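Local coordinates for glucose-binding protein (Thermus thermophilus HB27, PDB 2B3F) that binds galactose and glucose and probably hands its sugar to a binding-protein-dependent transport system, at residues 140-145 with 170-175; 230-235 with 251-256; 303-308 with 314-319. All blocks are in the same frame, centred on the assembly; numbering follows the deposited sequence.

Along the chain from the N terminus the three contacts come in series, none nested in or crossing another. Contact 1 closes first, bringing the start of helix 142-154 against helix 166-190 across 24 intervening residues. Contact 2 then joins the end of helix 224-233 to the turn that follows helix 244-252, with strand 238-240 inside its loop. Contact 3 closes the shortest loop, folding the chain after helix 302-312 back onto that helix; it lies on the other side of the chain's centre from contact 1. Centres are about 21 Å apart for contacts 1 and 2, about 24 Å for 2 and 3 and about 29 Å for 1 and 3.

Contact 1 (140-145 with 170-175); sequences RTWDKF and QHLWES. Unlike the reference sequence in segment 140-145: Lys144 (reference Glu).
Trp142 carries the whole of this contact from its side, laying a broad indole between the start of helix 142-154 and helix 166-190. Its six-membered ring reaches Leu172, CH2 lying 4.3 Å from CD1 in an oblique approach. At the ring's edge, near its plane, NE1 comes to 4.1 Å from Ser175 O, too long for a hydrogen bond. With CG anti to the carbonyl carbon (chi1 -73°), the indole projects from the first turn of its helix toward the partner. Packing is closer within the helix: CZ3 of Trp142 stands 3.5 Å above the plane of the Phe145 ring, over its centre, in an edge-to-face arrangement. Val207 and Val211 of helix 199-212 also touch the indole, so a large flat residue suits a place where three helices converge. Small Ser175 lets the indole edge come near the backbone, while its own hydroxyl bonds to Ser266.

The other side of the first turn is looser and faces solvent, where Asp143 and Lys144 are exposed. There Thr141 forms the N-cap, its OG1 accepting from Lys144 N at 3.1 Å with a nearly straight angle of 165°. With no hydrogen bond between the segments, the contact rests on van der Waals packing of the indole, its apolar touch on Leu172 joined by the approach of its edge to the Ser175 backbone.

Contact 2 (230-235 with 251-256); sequences RVVQGK and TTLKLK
Val232 meets Leu255 tip to tip, both branches of the valine touching a single methyl of the leucine. Leu255 CD1 lies 4.1 Å from Val232 CG2 and at almost the same distance from CG1, so it sits against the fork of the valine. CG2 has a second neighbour, Leu253 CD1 at 4.2 Å, and thus lies against two leucines that come from the same turn. The valine's torsion (chi1 176°) sets CG1 anti to the backbone N and CG2 anti to the carbonyl carbon, which spreads both methyls toward the partner. A beta-branched residue suits this place because its short, stiff fork offers two methyls at once, while the longer leucines span the distance from the other backbone.

Around this first shell, Met249 of helix 244-252 touches both Val232 and Leu255. Leu253 also packs on Tyr248, and Leu255 on Phe261, extending the apolar patch beyond the three residues.

The backbones that present these side chains are shaped by two helix ends. Helix 224-233 finishes in a Schellman motif at Gly234, whose positive phi (72°) is easily adopted without a side chain; Gly234 N bonds to Val231 O at 3.0 Å, and Lys235 N makes the motif's longer-range bond, a weak one, to Arg230 O at 2.9 Å. After helix 244-252 the chain turns at Lys254, again with positive phi, and this bend lies between the two leucines that face the valine. The ammonium of Lys254 curls back to make weak hydrogen bonds to the carbonyls of Thr251 and Thr252, near the helix end.

Purely apolar and only partly buried, the contact joins the last turn of helix 224-233 to the turn that follows helix 244-252 by van der Waals packing at the protein surface, with no hydrogen bond between the segments to fix its direction.

Contact 3 (303-308 with 314-319); sequences EGQDTS and SIAARL. Unlike the reference sequence in segment 303-308: Ser308 (reference Phe).
Gln305 turns its amide oxygen onto two successive backbone N-H groups of the loop after its helix. Arg318 N donates to Gln305 OE1 at 3.0 Å and 161°, approaching 24° out of the carbonyl plane. A second, weak bond comes to the same oxygen from Ala317 N, 2.9 Å away but strongly bent. The other end of the amide, NE2, donates to the carbonyl of Val299, fixing which way the group faces; glutamine suits this place because it can accept and donate at once. Its chain starts with CG anti to the carbonyl carbon (chi1 -62°) and then runs extended, spanning helix and loop. With alanine in place of Gln305, both loop N-H groups and the Val299 carbonyl would probably lose their partner, and the bend would be held less firmly.

The glutamine thus ties the chain leaving helix 302-312 back onto that helix, in a solute-binding protein of family 1 whose loop here leads on to helix 328-339. The side chain of Ala317 is about 12 Å from the bound galactose.

Arg318 crosses the glutamine at about a right angle, its CG 3.8 Å from Gln305 CD. Its guanidinium meets Asp320 in a salt bridge and Gly300 O in a hydrogen bond. Small Ala316 lets loop and helix approach closely: its CB packs 4.0 Å from Gln305 CB and also faces Asp306 OD1, which is held by Ser321 and Tyr326.

Contact 1 (140-145 with 170-175)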
loop_
_atom_site.group_PDB
_atom_site.type_symbol
_atom_site.label_atom_id
_atom_site.label_comp_id
_atom_site.label_asym_id
_atom_site.label_seq_id
_atom_site.Cartn_x
_atom_site.Cartn_y
_atom_site.Cartn_z
ATOM N N ARG A 140 12.274 1.379 18.438
ATOM C CA ARG A 140 13.023 0.899 17.281
ATOM C C ARG A 140 12.939 -0.623 17.087
ATOM O O ARG A 140 13.369 -1.136 16.049
ATOM C CB ARG A 140 14.486 1.384 17.346
ATOM C CG ARG A 140 15.425 0.588 18.277
ATOM C CD ARG A 140 16.887 1.131 18.257
ATOM N NE ARG A 140 16.954 2.581 18.517
ATOM C CZ ARG A 140 16.999 3.154 19.729
ATOM N NH1 ARG A 140 16.992 2.414 20.843
ATOM N NH2 ARG A 140 17.051 4.485 19.830
ATOM N N THR A 141 12.384 -1.337 18.076
ATOM C CA THR A 141 12.170 -2.784 17.982
ATOM C C THR A 141 10.815 -3.125 18.576
ATOM O O THR A 141 10.252 -2.328 19.308
ATOM C CB THR A 141 13.202 -3.580 18.795
ATOM O OG1 THR A 141 13.061 -3.253 20.187
ATOM C CG2 THR A 141 14.617 -3.286 18.323
ATOM N N TRP A 142 10.301 -4.318 18.283
ATOM C CA TRP A 142 9.002 -4.719 18.853
ATOM C C TRP A 142 9.048 -4.921 20.374
ATOM O O TRP A 142 8.062 -4.618 21.061
ATOM C CB TRP A 142 8.388 -5.934 18.122
ATOM C CG TRP A 142 7.880 -5.540 16.764
ATOM C CD1 TRP A 142 8.344 -5.977 15.551
ATOM C CD2 TRP A 142 6.848 -4.579 16.481
ATOM N NE1 TRP A 142 7.647 -5.356 14.536
ATOM C CE2 TRP A 142 6.725 -4.495 15.079
ATOM C CE3 TRP A 142 6.004 -3.792 17.273
ATOM C CZ2 TRP A 142 5.791 -3.655 14.459
ATOM C CZ3 TRP A 142 5.083 -2.954 16.650
ATOM C CH2 TRP A 142 4.994 -2.890 15.260
ATOM N N ASP A 143 10.187 -5.365 20.903
ATOM C CA ASP A 143 10.330 -5.472 22.369
ATOM C C ASP A 143 10.240 -4.108 23.032
ATOM O O ASP A 143 9.515 -3.942 24.012
ATOM C CB ASP A 143 11.634 -6.184 22.761
ATOM C CG ASP A 143 11.547 -7.694 22.592
ATOM O OD1 ASP A 143 10.433 -8.242 22.534
ATOM O OD2 ASP A 143 12.594 -8.351 22.487
ATOM N N LYS A 144 10.947 -3.123 22.489
ATOM C CA LYS A 144 10.860 -1.758 23.015
ATOM C C LYS A 144 9.472 -1.117 22.803
ATOM O O LYS A 144 8.998 -0.344 23.627
ATOM C CB LYS A 144 11.969 -0.876 22.424
ATOM C CG LYS A 144 13.389 -1.358 22.764
ATOM C CD LYS A 144 14.469 -0.536 22.044
ATOM C CE LYS A 144 15.869 -1.078 22.324
ATOM N NZ LYS A 144 16.857 0.009 22.626
ATOM N N PHE A 145 8.821 -1.442 21.691
ATOM C CA PHE A 145 7.446 -1.009 21.454
ATOM C C PHE A 145 6.513 -1.517 22.555
ATOM O O PHE A 145 5.712 -0.769 23.106
ATOM C CB PHE A 145 6.966 -1.501 20.066
ATOM C CG PHE A 145 5.526 -1.205 19.778
ATOM C CD1 PHE A 145 5.153 -0.025 19.146
ATOM C CD2 PHE A 145 4.542 -2.117 20.116
ATOM C CE1 PHE A 145 3.817 0.246 18.884
ATOM C CE2 PHE A 145 3.207 -1.854 19.867
ATOM C CZ PHE A 145 2.842 -0.667 19.255
ATOM N N GLN A 170 -4.140 -6.605 8.883
ATOM C CA GLN A 170 -3.228 -7.290 7.962
ATOM C C GLN A 170 -2.006 -6.415 7.691
ATOM O O GLN A 170 -0.883 -6.907 7.651
ATOM C CB GLN A 170 -3.913 -7.591 6.649
ATOM C CG GLN A 170 -5.150 -8.519 6.703
ATOM C CD GLN A 170 -5.685 -8.766 5.309
ATOM O OE1 GLN A 170 -4.917 -9.079 4.400
ATOM N NE2 GLN A 170 -6.989 -8.606 5.120
ATOM N N HIS A 171 -2.251 -5.118 7.504
ATOM C CA HIS A 171 -1.205 -4.136 7.262
ATOM C C HIS A 171 -0.194 -4.111 8.396
ATOM O O HIS A 171 1.001 -4.152 8.171
ATOM C CB HIS A 171 -1.789 -2.741 7.052
ATOM C CG HIS A 171 -0.782 -1.771 6.536
ATOM N ND1 HIS A 171 -0.732 -1.385 5.212
ATOM C CD2 HIS A 171 0.251 -1.155 7.159
ATOM C CE1 HIS A 171 0.286 -0.555 5.049
ATOM N NE2 HIS A 171 0.891 -0.390 6.215
ATOM N N LEU A 172 -0.698 -4.043 9.624
ATOM C CA LEU A 172 0.161 -4.147 10.794
ATOM C C LEU A 172 0.952 -5.464 10.794
ATOM O O LEU A 172 2.162 -5.472 11.044
ATOM C CB LEU A 172 -0.699 -4.086 12.040
ATOM C CG LEU A 172 0.002 -4.322 13.355
ATOM C CD1 LEU A 172 1.095 -3.282 13.614
ATOM C CD2 LEU A 172 -1.105 -4.285 14.439
ATOM N N TRP A 173 0.272 -6.565 10.489
ATOM C CA TRP A 173 0.892 -7.885 10.470
ATOM C C TRP A 173 2.099 -7.942 9.514
ATOM O O TRP A 173 3.118 -8.495 9.866
ATOM C CB TRP A 173 -0.103 -8.976 10.076
ATOM C CG TRP A 173 0.477 -10.369 10.115
ATOM C CD1 TRP A 173 0.504 -11.227 11.192
ATOM C CD2 TRP A 173 1.123 -11.079 9.036
ATOM N NE1 TRP A 173 1.119 -12.404 10.851
ATOM C CE2 TRP A 173 1.506 -12.353 9.538
ATOM C CE3 TRP A 173 1.412 -10.765 7.704
ATOM C CZ2 TRP A 173 2.154 -13.309 8.746
ATOM C CZ3 TRP A 173 2.056 -11.707 6.920
ATOM C CH2 TRP A 173 2.428 -12.970 7.448
ATOM N N GLU A 174 2.006 -7.332 8.332
ATOM C CA GLU A 174 3.141 -7.468 7.384
ATOM C C GLU A 174 4.385 -6.746 7.906
ATOM O O GLU A 174 5.507 -7.190 7.667
ATOM C CB GLU A 174 2.788 -7.110 5.943
ATOM C CG GLU A 174 2.440 -5.679 5.624
ATOM C CD GLU A 174 2.077 -5.502 4.142
ATOM O OE1 GLU A 174 1.780 -6.525 3.464
ATOM O OE2 GLU A 174 2.065 -4.347 3.676
ATOM N N SER A 175 4.199 -5.660 8.647
ATOM C CA SER A 175 5.340 -5.010 9.333
ATOM C C SER A 175 5.931 -5.919 10.414
ATOM O O SER A 175 7.149 -6.094 10.507
ATOM C CB SER A 175 4.961 -3.678 9.946
ATOM O OG SER A 175 5.101 -2.612 9.023
#

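Contact 2 (230-235 with 251-256)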
loop_
_atom_site.group_PDB
_atom_site.type_symbol
_atom_site.label_atom_id
_atom_site.label_comp_id
_atom_site.label_asym_id
_atom_site.label_seq_id
_atom_site.Cartn_x
_atom_site.Cartn_y
_atom_site.Cartn_z
ATOM N N ARG A 230 -6.782 9.022 15.642
ATOM C CA ARG A 230 -6.537 8.727 17.060
ATOM C C ARG A 230 -5.174 9.189 17.507
ATOM O O ARG A 230 -5.013 9.680 18.624
ATOM C CB ARG A 230 -6.693 7.223 17.393
ATOM C CG ARG A 230 -8.130 6.729 17.317
ATOM C CD ARG A 230 -8.242 5.254 17.644
ATOM N NE ARG A 230 -7.866 5.003 19.025
ATOM C CZ ARG A 230 -8.684 5.137 20.060
ATOM N NH1 ARG A 230 -9.954 5.487 19.868
ATOM N NH2 ARG A 230 -8.223 4.912 21.281
ATOM N N VAL A 231 -4.175 9.027 16.649
ATOM C CA VAL A 231 -2.843 9.507 16.945
ATOM C C VAL A 231 -2.818 11.050 16.983
ATOM O O VAL A 231 -2.233 11.646 17.908
ATOM C CB VAL A 231 -1.800 8.957 15.935
ATOM C CG1 VAL A 231 -0.432 9.531 16.203
ATOM C CG2 VAL A 231 -1.752 7.448 16.011
ATOM N N VAL A 232 -3.442 11.689 15.997
ATOM C CA VAL A 232 -3.496 13.162 15.940
ATOM C C VAL A 232 -4.139 13.722 17.227
ATOM O O VAL A 232 -3.703 14.743 17.765
ATOM C CB VAL A 232 -4.219 13.635 14.673
ATOM C CG1 VAL A 232 -4.371 15.179 14.640
ATOM C CG2 VAL A 232 -3.425 13.127 13.424
ATOM N N GLN A 233 -5.136 13.004 17.721
ATOM C CA GLN A 233 -5.854 13.339 18.962
ATOM C C GLN A 233 -5.129 12.971 20.273
ATOM O O GLN A 233 -5.527 13.414 21.345
ATOM C CB GLN A 233 -7.199 12.638 18.935
ATOM C CG GLN A 233 -8.126 13.178 17.887
ATOM C CD GLN A 233 -9.198 12.197 17.482
ATOM O OE1 GLN A 233 -9.175 11.038 17.890
ATOM N NE2 GLN A 233 -10.142 12.647 16.661
ATOM N N GLY A 234 -4.063 12.194 20.213
ATOM C CA GLY A 234 -3.410 11.727 21.423
ATOM C C GLY A 234 -4.205 10.668 22.175
ATOM O O GLY A 234 -3.902 10.389 23.349
ATOM N N LYS A 235 -5.204 10.079 21.507
ATOM C CA LYS A 235 -5.890 8.873 22.007
ATOM C C LYS A 235 -5.114 7.595 21.700
ATOM O O LYS A 235 -5.518 6.499 22.098
ATOM C CB LYS A 235 -7.291 8.766 21.427
ATOM C CG LYS A 235 -8.191 9.893 21.870
ATOM C CD LYS A 235 -9.671 9.567 21.734
ATOM C CE LYS A 235 -10.261 10.098 20.450
ATOM N NZ LYS A 235 -11.744 10.284 20.537
ATOM N N THR A 251 -2.134 17.132 3.298
ATOM C CA THR A 251 -3.095 17.655 2.333
ATOM C C THR A 251 -4.459 17.956 2.950
ATOM O O THR A 251 -5.060 18.986 2.660
ATOM C CB THR A 251 -3.220 16.693 1.120
ATOM O OG1 THR A 251 -1.938 16.604 0.479
ATOM C CG2 THR A 251 -4.247 17.145 0.098
ATOM N N THR A 252 -4.952 17.046 3.777
ATOM C CA THR A 252 -6.297 17.194 4.333
ATOM C C THR A 252 -6.260 17.949 5.677
ATOM O O THR A 252 -7.004 18.906 5.870
ATOM C CB THR A 252 -7.005 15.807 4.442
ATOM O OG1 THR A 252 -7.262 15.291 3.123
ATOM C CG2 THR A 252 -8.348 15.926 5.174
ATOM N N LEU A 253 -5.404 17.524 6.593
ATOM C CA LEU A 253 -5.380 18.111 7.941
ATOM C C LEU A 253 -4.446 19.309 8.098
ATOM O O LEU A 253 -4.494 19.975 9.137
ATOM C CB LEU A 253 -5.027 17.065 8.992
ATOM C CG LEU A 253 -5.955 15.849 9.109
ATOM C CD1 LEU A 253 -5.497 14.980 10.254
ATOM C CD2 LEU A 253 -7.408 16.228 9.273
ATOM N N LYS A 254 -3.591 19.562 7.108
ATOM C CA LYS A 254 -2.698 20.736 7.099
ATOM C C LYS A 254 -1.681 20.747 8.254
ATOM O O LYS A 254 -1.244 21.813 8.705
ATOM C CB LYS A 254 -3.513 22.031 7.085
ATOM C CG LYS A 254 -4.567 22.119 6.020
ATOM C CD LYS A 254 -4.039 21.797 4.650
ATOM C CE LYS A 254 -5.027 22.103 3.551
ATOM N NZ LYS A 254 -6.403 21.711 3.894
ATOM N N LEU A 255 -1.286 19.559 8.712
ATOM C CA LEU A 255 -0.231 19.400 9.698
ATOM C C LEU A 255 1.146 19.520 9.049
ATOM O O LEU A 255 1.332 19.120 7.903
ATOM C CB LEU A 255 -0.334 18.047 10.383
ATOM C CG LEU A 255 -1.658 17.707 11.061
ATOM C CD1 LEU A 255 -1.525 16.381 11.795
ATOM C CD2 LEU A 255 -2.057 18.800 12.019
ATOM N N LYS A 256 2.112 20.042 9.809
ATOM C CA LYS A 256 3.470 20.283 9.310
ATOM C C LYS A 256 4.337 19.061 9.559
ATOM O O LYS A 256 4.499 18.646 10.705
ATOM C CB LYS A 256 4.094 21.500 9.995
ATOM C CG LYS A 256 3.262 22.760 9.859
ATOM C CD LYS A 256 3.914 23.970 10.550
ATOM C CE LYS A 256 2.931 25.131 10.662
ATOM N NZ LYS A 256 1.985 24.933 11.821
#

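Contact 3 (303-308 with 314-319)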
loop_
_atom_site.group_PDB
_atom_site.type_symbol
_atom_site.label_atom_id
_atom_site.label_comp_id
_atom_site.label_asym_id
_atom_site.label_seq_id
_atom_site.Cartn_x
_atom_site.Cartn_y
_atom_site.Cartn_z
ATOM N N GLU A 303 5.798 15.360 -15.228
ATOM C CA GLU A 303 4.823 16.408 -14.955
ATOM C C GLU A 303 3.651 15.848 -14.126
ATOM O O GLU A 303 3.292 16.412 -13.097
ATOM C CB GLU A 303 4.314 17.007 -16.269
ATOM C CG GLU A 303 3.471 18.261 -16.096
ATOM C CD GLU A 303 2.765 18.700 -17.385
ATOM O OE1 GLU A 303 2.719 17.921 -18.368
ATOM O OE2 GLU A 303 2.247 19.837 -17.393
ATOM N N GLY A 304 3.088 14.731 -14.568
ATOM C CA GLY A 304 1.982 14.076 -13.846
ATOM C C GLY A 304 2.389 13.662 -12.438
ATOM O O GLY A 304 1.761 14.052 -11.460
ATOM N N GLN A 305 3.469 12.899 -12.332
ATOM C CA GLN A 305 3.888 12.316 -11.061
ATOM C C GLN A 305 4.343 13.337 -10.025
ATOM O O GLN A 305 4.123 13.152 -8.812
ATOM C CB GLN A 305 4.976 11.229 -11.278
ATOM C CG GLN A 305 4.461 10.056 -12.113
ATOM C CD GLN A 305 5.318 8.796 -12.036
ATOM O OE1 GLN A 305 6.243 8.705 -11.223
ATOM N NE2 GLN A 305 4.998 7.823 -12.884
ATOM N N ASP A 306 4.994 14.418 -10.469
ATOM C CA ASP A 306 5.423 15.442 -9.528
ATOM C C ASP A 306 4.335 16.478 -9.199
ATOM O O ASP A 306 4.528 17.309 -8.325
ATOM C CB ASP A 306 6.698 16.123 -10.035
ATOM C CG ASP A 306 7.950 15.290 -9.793
ATOM O OD1 ASP A 306 7.884 14.213 -9.114
ATOM O OD2 ASP A 306 9.026 15.756 -10.277
ATOM N N THR A 307 3.226 16.431 -9.927
ATOM C CA THR A 307 1.999 17.153 -9.559
ATOM C C THR A 307 1.180 16.385 -8.511
ATOM O O THR A 307 0.773 16.950 -7.483
ATOM C CB THR A 307 1.149 17.412 -10.801
ATOM O OG1 THR A 307 1.898 18.218 -11.734
ATOM C CG2 THR A 307 -0.147 18.128 -10.451
ATOM N N SER A 308 0.948 15.100 -8.760
ATOM C CA SER A 308 0.055 14.300 -7.899
ATOM C C SER A 308 0.696 13.788 -6.622
ATOM O O SER A 308 0.082 13.841 -5.543
ATOM C CB SER A 308 -0.540 13.144 -8.693
ATOM O OG SER A 308 0.474 12.336 -9.258
ATOM N N SER A 314 2.833 9.487 -1.269
ATOM C CA SER A 314 3.738 8.595 -1.986
ATOM C C SER A 314 4.835 9.440 -2.624
ATOM O O SER A 314 4.735 10.661 -2.692
ATOM C CB SER A 314 2.999 7.853 -3.099
ATOM O OG SER A 314 2.072 8.677 -3.784
ATOM N N ILE A 315 5.851 8.748 -3.119
ATOM C CA ILE A 315 6.876 9.371 -3.949
ATOM C C ILE A 315 6.636 8.945 -5.406
ATOM O O ILE A 315 5.870 8.022 -5.690
ATOM C CB ILE A 315 8.301 9.009 -3.445
ATOM C CG1 ILE A 315 8.587 7.514 -3.627
ATOM C CG2 ILE A 315 8.472 9.467 -1.995
ATOM C CD1 ILE A 315 9.938 7.013 -3.128
ATOM N N ALA A 316 7.301 9.638 -6.344
ATOM C CA ALA A 316 7.181 9.279 -7.737
ATOM C C ALA A 316 7.879 7.940 -8.005
ATOM O O ALA A 316 8.866 7.609 -7.353
ATOM C CB ALA A 316 7.805 10.371 -8.612
ATOM N N ALA A 317 7.353 7.201 -8.967
ATOM C CA ALA A 317 8.028 5.999 -9.491
ATOM C C ALA A 317 9.179 6.389 -10.446
ATOM O O ALA A 317 10.179 5.681 -10.533
ATOM C CB ALA A 317 7.055 5.105 -10.206
ATOM N N ARG A 318 9.023 7.502 -11.152
ATOM C CA ARG A 318 10.053 7.953 -12.112
ATOM C C ARG A 318 11.339 8.308 -11.410
ATOM O O ARG A 318 11.331 9.065 -10.433
ATOM C CB ARG A 318 9.578 9.165 -12.900
ATOM C CG ARG A 318 8.593 8.829 -13.985
ATOM C CD ARG A 318 8.306 10.053 -14.797
ATOM N NE ARG A 318 9.489 10.434 -15.578
ATOM C CZ ARG A 318 9.698 10.108 -16.842
ATOM N NH1 ARG A 318 8.807 9.440 -17.554
ATOM N NH2 ARG A 318 10.819 10.515 -17.417
ATOM N N LEU A 319 12.464 7.820 -11.955
ATOM C CA LEU A 319 13.783 8.130 -11.409
ATOM C C LEU A 319 14.145 9.631 -11.467
ATOM O O LEU A 319 14.940 10.096 -10.654
ATOM C CB LEU A 319 14.867 7.313 -12.138
ATOM C CG LEU A 319 14.859 5.793 -11.974
ATOM C CD1 LEU A 319 15.680 5.093 -13.060
ATOM C CD2 LEU A 319 15.374 5.423 -10.615
#